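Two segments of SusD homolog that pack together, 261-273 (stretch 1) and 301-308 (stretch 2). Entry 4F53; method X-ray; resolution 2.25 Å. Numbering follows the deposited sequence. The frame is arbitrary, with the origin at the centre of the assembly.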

ATOM      1  N   ALA A 261      -3.679   3.438 -16.803  1.00 31.88           N
ATOM      2  CA  ALA A 261      -2.940   2.414 -16.064  1.00 31.67           C
ATOM      3  C   ALA A 261      -3.135   1.013 -16.651  1.00 34.34           C
ATOM      4  O   ALA A 261      -4.190   0.693 -17.199  1.00 33.68           O
ATOM      5  CB  ALA A 261      -3.385   2.416 -14.603  1.00 31.11           C
ATOM      6  N   ARG A 262      -2.099   0.180 -16.519  1.00 29.43           N
ATOM      7  CA  ARG A 262      -2.134  -1.232 -16.911  1.00 29.04           C
ATOM      8  C   ARG A 262      -1.471  -2.039 -15.806  1.00 31.60           C
ATOM      9  O   ARG A 262      -0.832  -1.457 -14.929  1.00 31.43           O
ATOM     10  CB  ARG A 262      -1.454  -1.466 -18.287  1.00 29.15           C
ATOM     11  CG  ARG A 262      -2.323  -1.018 -19.486  1.00 32.45           C
ATOM     12  CD  ARG A 262      -3.580  -1.865 -19.569  1.00 32.77           C
ATOM     13  NE  ARG A 262      -4.491  -1.494 -20.647  1.00 34.73           N
ATOM     14  CZ  ARG A 262      -5.549  -0.699 -20.502  1.00 44.86           C
ATOM     15  NH1 ARG A 262      -5.783  -0.101 -19.341  1.00 32.71           N
ATOM     16  NH2 ARG A 262      -6.362  -0.472 -21.523  1.00 36.16           N
ATOM     17  N   ILE A 263      -1.636  -3.365 -15.818  1.00 30.24           N
ATOM     18  CA  ILE A 263      -0.966  -4.238 -14.832  1.00 29.52           C
ATOM     19  C   ILE A 263       0.539  -4.193 -15.138  1.00 32.25           C
ATOM     20  O   ILE A 263       0.924  -4.129 -16.314  1.00 31.45           O
ATOM     21  CB  ILE A 263      -1.549  -5.687 -14.905  1.00 32.52           C
ATOM     22  CG1 ILE A 263      -3.053  -5.712 -14.563  1.00 31.79           C
ATOM     23  CG2 ILE A 263      -0.759  -6.716 -14.041  1.00 33.49           C
ATOM     24  CD1 ILE A 263      -3.448  -5.223 -13.148  1.00 23.12           C
ATOM     25  N   SER A 264       1.376  -4.215 -14.104  1.00 27.92           N
ATOM     26  CA  SER A 264       2.833  -4.215 -14.252  1.00 27.76           C
ATOM     27  C   SER A 264       3.337  -5.537 -14.802  1.00 31.85           C
ATOM     28  O   SER A 264       2.734  -6.608 -14.593  1.00 31.32           O
ATOM     29  CB  SER A 264       3.507  -3.956 -12.907  1.00 30.60           C
ATOM     30  OG  SER A 264       3.340  -5.059 -12.036  1.00 31.24           O
ATOM     31  N   ALA A 265       4.475  -5.460 -15.473  1.00 28.23           N
ATOM     32  CA  ALA A 265       5.166  -6.620 -16.020  1.00 28.40           C
ATOM     33  C   ALA A 265       5.654  -7.541 -14.853  1.00 32.54           C
ATOM     34  O   ALA A 265       5.645  -8.761 -14.995  1.00 32.60           O
ATOM     35  CB  ALA A 265       6.333  -6.158 -16.875  1.00 29.67           C
ATOM     36  N   ASP A 266       6.019  -6.945 -13.690  1.00 28.83           N
ATOM     37  CA  ASP A 266       6.470  -7.671 -12.500  1.00 29.70           C
ATOM     38  C   ASP A 266       5.393  -8.635 -11.962  1.00 32.20           C
ATOM     39  O   ASP A 266       5.690  -9.790 -11.687  1.00 33.90           O
ATOM     40  CB  ASP A 266       6.881  -6.680 -11.377  1.00 31.66           C
ATOM     41  CG  ASP A 266       7.755  -5.540 -11.867  1.00 38.27           C
ATOM     42  OD1 ASP A 266       7.223  -4.630 -12.544  1.00 40.74           O
ATOM     43  OD2 ASP A 266       8.962  -5.586 -11.628  1.00 41.54           O
ATOM     44  N   LEU A 267       4.159  -8.156 -11.824  1.00 26.92           N
ATOM     45  CA  LEU A 267       3.047  -8.929 -11.301  1.00 28.56           C
ATOM     46  C   LEU A 267       2.717 -10.121 -12.213  1.00 34.85           C
ATOM     47  O   LEU A 267       2.531 -11.215 -11.695  1.00 35.50           O
ATOM     48  CB  LEU A 267       1.829  -8.006 -11.094  1.00 29.01           C
ATOM     49  CG  LEU A 267       0.688  -8.458 -10.179  1.00 33.67           C
ATOM     50  CD1 LEU A 267       1.162  -8.822  -8.769  1.00 32.42           C
ATOM     51  CD2 LEU A 267      -0.349  -7.385 -10.078  1.00 34.29           C
ATOM     52  N   THR A 268       2.716  -9.947 -13.553  1.00 31.34           N
ATOM     53  CA  THR A 268       2.462 -11.076 -14.440  1.00 30.95           C
ATOM     54  C   THR A 268       3.694 -12.027 -14.478  1.00 36.18           C
ATOM     55  O   THR A 268       3.501 -13.228 -14.631  1.00 35.93           O
ATOM     56  CB  THR A 268       1.973 -10.639 -15.840  1.00 36.22           C
ATOM     57  OG1 THR A 268       2.959  -9.827 -16.466  1.00 37.05           O
ATOM     58  CG2 THR A 268       0.613  -9.894 -15.789  1.00 31.82           C
ATOM     59  N   CYS A 269       4.926 -11.527 -14.275  1.00 34.38           N
ATOM     60  CA  CYS A 269       6.119 -12.388 -14.237  1.00 35.81           C
ATOM     61  C   CYS A 269       6.035 -13.418 -13.091  1.00 36.20           C
ATOM     62  O   CYS A 269       6.253 -14.603 -13.325  1.00 35.35           O
ATOM     63  CB  CYS A 269       7.390 -11.558 -14.134  1.00 37.67           C
ATOM     64  SG  CYS A 269       7.930 -10.868 -15.710  1.00 44.21           S
ATOM     65  N   TYR A 270       5.705 -12.963 -11.872  1.00 29.97           N
ATOM     66  CA  TYR A 270       5.572 -13.847 -10.714  1.00 29.06           C
ATOM     67  C   TYR A 270       4.375 -14.776 -10.845  1.00 30.51           C
ATOM     68  O   TYR A 270       4.497 -15.964 -10.606  1.00 30.15           O
ATOM     69  CB  TYR A 270       5.413 -13.034  -9.410  1.00 28.92           C
ATOM     70  CG  TYR A 270       6.715 -12.487  -8.860  1.00 31.22           C
ATOM     71  CD1 TYR A 270       7.550 -13.279  -8.080  1.00 32.51           C
ATOM     72  CD2 TYR A 270       7.085 -11.160  -9.074  1.00 31.78           C
ATOM     73  CE1 TYR A 270       8.743 -12.780  -7.558  1.00 31.03           C
ATOM     74  CE2 TYR A 270       8.273 -10.645  -8.548  1.00 31.95           C
ATOM     75  CZ  TYR A 270       9.100 -11.465  -7.796  1.00 33.23           C
ATOM     76  OH  TYR A 270      10.244 -10.986  -7.239  1.00 28.21           O
HETATM   77  N   MSE A 271       3.218 -14.219 -11.245  1.00 26.12           N
HETATM   78  CA  MSE A 271       1.962 -14.960 -11.277  1.00 25.17           C
HETATM   79  C   MSE A 271       1.900 -15.948 -12.415  1.00 29.55           C
HETATM   80  O   MSE A 271       1.335 -17.016 -12.210  1.00 29.56           O
HETATM   81  CB  MSE A 271       0.777 -14.011 -11.227  1.00 25.38           C
HETATM   82  CG  MSE A 271       0.733 -13.287  -9.884  1.00 28.96           C
HETATM   83 SE   MSE A 271      -0.728 -12.054  -9.764  0.75 33.56          SE
HETATM   84  CE  MSE A 271      -2.105 -13.316  -9.494  1.00 29.44           C
ATOM     85  N   ASN A 272       2.575 -15.676 -13.543  1.00 28.09           N
ATOM     86  CA  ASN A 272       2.699 -16.650 -14.647  1.00 29.07           C
ATOM     87  C   ASN A 272       3.624 -17.787 -14.225  1.00 35.14           C
ATOM     88  O   ASN A 272       3.264 -18.934 -14.407  1.00 35.64           O
ATOM     89  CB  ASN A 272       3.209 -15.996 -15.953  1.00 26.41           C
ATOM     90  CG  ASN A 272       2.129 -15.230 -16.669  1.00 37.46           C
ATOM     91  OD1 ASN A 272       0.948 -15.450 -16.463  1.00 39.44           O
ATOM     92  ND2 ASN A 272       2.493 -14.348 -17.556  1.00 29.58           N
ATOM     93  N   ALA A 273       4.784 -17.476 -13.581  1.00 33.88           N
ATOM     94  CA  ALA A 273       5.742 -18.495 -13.118  1.00 33.45           C
ATOM     95  C   ALA A 273       5.088 -19.466 -12.140  1.00 36.11           C
ATOM     96  O   ALA A 273       5.414 -20.651 -12.145  1.00 35.22           O
ATOM     97  CB  ALA A 273       6.926 -17.831 -12.458  1.00 33.70           C
ATOM     98  N   SER A 301      -1.940 -13.161 -23.879  1.00 41.67           N
ATOM     99  CA  SER A 301      -1.620 -13.856 -22.621  1.00 39.16           C
ATOM    100  C   SER A 301      -1.750 -12.918 -21.458  1.00 38.43           C
ATOM    101  O   SER A 301      -2.076 -11.748 -21.652  1.00 37.64           O
ATOM    102  CB  SER A 301      -0.194 -14.402 -22.681  1.00 42.75           C
ATOM    103  OG  SER A 301       0.730 -13.347 -22.888  1.00 49.58           O
ATOM    104  N   TYR A 302      -1.458 -13.399 -20.254  1.00 34.55           N
ATOM    105  CA  TYR A 302      -1.377 -12.525 -19.074  1.00 33.29           C
ATOM    106  C   TYR A 302      -0.015 -11.867 -19.131  1.00 37.42           C
ATOM    107  O   TYR A 302       1.003 -12.551 -18.960  1.00 38.00           O
ATOM    108  CB  TYR A 302      -1.582 -13.294 -17.774  1.00 31.88           C
ATOM    109  CG  TYR A 302      -2.984 -13.821 -17.612  1.00 31.93           C
ATOM    110  CD1 TYR A 302      -4.058 -12.954 -17.400  1.00 33.19           C
ATOM    111  CD2 TYR A 302      -3.239 -15.190 -17.613  1.00 32.27           C
ATOM    112  CE1 TYR A 302      -5.349 -13.438 -17.181  1.00 29.08           C
ATOM    113  CE2 TYR A 302      -4.524 -15.685 -17.365  1.00 31.90           C
ATOM    114  CZ  TYR A 302      -5.574 -14.801 -17.162  1.00 36.82           C
ATOM    115  OH  TYR A 302      -6.853 -15.264 -16.975  1.00 46.85           O
ATOM    116  N   VAL A 303       0.022 -10.579 -19.517  1.00 31.01           N
ATOM    117  CA  VAL A 303       1.289  -9.890 -19.689  1.00 29.34           C
ATOM    118  C   VAL A 303       1.104  -8.394 -19.394  1.00 33.23           C
ATOM    119  O   VAL A 303       0.291  -7.710 -20.017  1.00 33.11           O
ATOM    120  CB  VAL A 303       1.938 -10.175 -21.074  1.00 33.79           C
ATOM    121  CG1 VAL A 303       1.041  -9.753 -22.258  1.00 33.18           C
ATOM    122  CG2 VAL A 303       3.344  -9.573 -21.165  1.00 33.46           C
ATOM    123  N   GLY A 304       1.855  -7.922 -18.415  1.00 29.64           N
ATOM    124  CA  GLY A 304       1.802  -6.541 -17.983  1.00 29.08           C
ATOM    125  C   GLY A 304       2.702  -5.638 -18.786  1.00 35.48           C
ATOM    126  O   GLY A 304       3.421  -6.085 -19.686  1.00 36.66           O
ATOM    127  N   LEU A 305       2.657  -4.358 -18.465  1.00 31.38           N
ATOM    128  CA  LEU A 305       3.489  -3.362 -19.117  1.00 31.68           C
ATOM    129  C   LEU A 305       4.664  -2.999 -18.172  1.00 35.40           C
ATOM    130  O   LEU A 305       4.525  -3.049 -16.950  1.00 31.44           O
ATOM    131  CB  LEU A 305       2.595  -2.142 -19.432  1.00 31.35           C
ATOM    132  CG  LEU A 305       3.188  -0.946 -20.155  1.00 34.93           C
ATOM    133  CD1 LEU A 305       3.576  -1.298 -21.586  1.00 35.15           C
ATOM    134  CD2 LEU A 305       2.208   0.196 -20.141  1.00 33.66           C
ATOM    135  N   ARG A 306       5.823  -2.672 -18.746  1.00 34.04           N
ATOM    136  CA  ARG A 306       6.989  -2.284 -17.980  1.00 34.36           C
ATOM    137  C   ARG A 306       6.702  -0.973 -17.218  1.00 37.48           C
ATOM    138  O   ARG A 306       6.132  -0.031 -17.795  1.00 37.06           O
ATOM    139  CB  ARG A 306       8.199  -2.115 -18.925  1.00 34.24           C
ATOM    140  CG  ARG A 306       9.533  -1.827 -18.230  1.00 37.00           C
ATOM    141  CD  ARG A 306      10.109  -3.058 -17.536  1.00 37.71           C
ATOM    142  NE  ARG A 306      11.317  -2.717 -16.787  1.00 35.65           N
ATOM    143  CZ  ARG A 306      12.545  -2.775 -17.284  1.00 47.27           C
ATOM    144  NH1 ARG A 306      12.746  -3.193 -18.530  1.00 41.41           N
ATOM    145  NH2 ARG A 306      13.578  -2.404 -16.551  1.00 35.29           N
ATOM    146  N   ARG A 307       7.047  -0.940 -15.919  1.00 32.87           N
ATOM    147  CA  ARG A 307       6.892   0.272 -15.104  1.00 31.72           C
ATOM    148  C   ARG A 307       8.053   1.212 -15.397  1.00 35.98           C
ATOM    149  O   ARG A 307       9.160   0.738 -15.681  1.00 36.17           O
ATOM    150  CB  ARG A 307       6.846  -0.053 -13.604  1.00 27.09           C
ATOM    151  CG  ARG A 307       5.664  -0.895 -13.143  1.00 25.40           C
ATOM    152  CD  ARG A 307       5.802  -1.259 -11.665  1.00 33.66           C
ATOM    153  NE  ARG A 307       6.981  -2.112 -11.472  1.00 29.88           N
ATOM    154  CZ  ARG A 307       8.085  -1.744 -10.843  1.00 40.66           C
ATOM    155  NH1 ARG A 307       8.136  -0.584 -10.199  1.00 28.91           N
ATOM    156  NH2 ARG A 307       9.133  -2.552 -10.812  1.00 27.47           N
ATOM    157  N   GLY A 308       7.809   2.518 -15.304  1.00 31.48           N
ATOM    158  CA  GLY A 308       8.850   3.509 -15.508  1.00 32.23           C
ATOM    159  C   GLY A 308       9.208   3.825 -16.945  1.00 37.32           C
ATOM    160  O   GLY A 308      10.316   4.298 -17.202  1.00 38.05           O
TER
HETATM  161  O   HOH W   1       8.077  -3.479 -14.676  1.00 27.19           O

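Stretch 2 is an extended segment without regular helix or strand. It runs past the end of strand 261-263 and along the helix that follows Ser264. Together the two bury 492 Å² of surface.

Ser301 lies at the margin and makes no contact. Tyr302 begins the interface. Its CA-to-CB bond points toward stretch 1, but the ring leads away. The main anchor here is the backbone. Asn272 ND2 donates to Tyr302 O at 2.7 Å, nearly straight. Asn272 OD1 also lies 3.6 Å from Tyr302 CB. Thr268, one helical turn earlier, packs against the same carbonyl, with Thr268 CB 3.8 Å from Tyr302 O.

The CA-to-CB bond of Val303 points away from stretch 1. Its backbone stays close, with Val303 CA 3.6 Å from Thr268 OG1.

At Gly304 the CA atoms of the two stretches come closest, Gly304 CA lying 3.9 Å from Ala265 CA. Gly304 N donates to Thr268 OG1 at 2.9 Å. Gly304 CA sits 3.1 Å from Ile263 O. Gly304 CA makes a CA-H...O contact with Ser264 O at 3.5 Å, almost linear. A CB on this residue would point toward stretch 1. An ideal CB on Gly304 would fall 2.0 Å from Ser264 O and 2.7 Å from Ala265 N, both clashes. The close approach of the backbones therefore leaves no room for a side chain.

Leu305 forms a single beta bridge with Ser264. Leu305 N donates to Ile263 O at 2.8 Å, and Ala265 N donates to Leu305 O at 2.8 Å. The second bond is more bent, at 133°. Between them, Ser264 CA makes a CA-H...O contact with Leu305 O at 3.4 Å. The bond from Ala265 engages an amide in the first turn of the helix, where no earlier helical carbonyl serves it. Ser264 caps the same helix: Leu267 N donates to Ser264 OG at 3.2 Å. The CA-to-CB bond of Leu305 points sideways, with Leu305 CB 4.3 Å from Arg262 CB.

The CA-to-CB bond of Arg306 points away, and the residue contributes little beyond its backbone. Arg306 N is 4.0 Å from Ala265 CB.

Arg307 reaches back to the helix through a salt bridge with Asp266. Arg307 NE donates to Asp266 OD1 at 2.7 Å, and Arg307 NH2 to Asp266 OD2 at 3.1 Å. Both bonds are close to straight, so the two groups meet side by side. Water 1 reinforces the link. The water donates to Asp266 OD1 at 2.6 Å and accepts from Arg307 N at 3.0 Å. Along the way, Arg307 CG packs 3.8 Å from Ser264 CB.

Gly308 has left the contact.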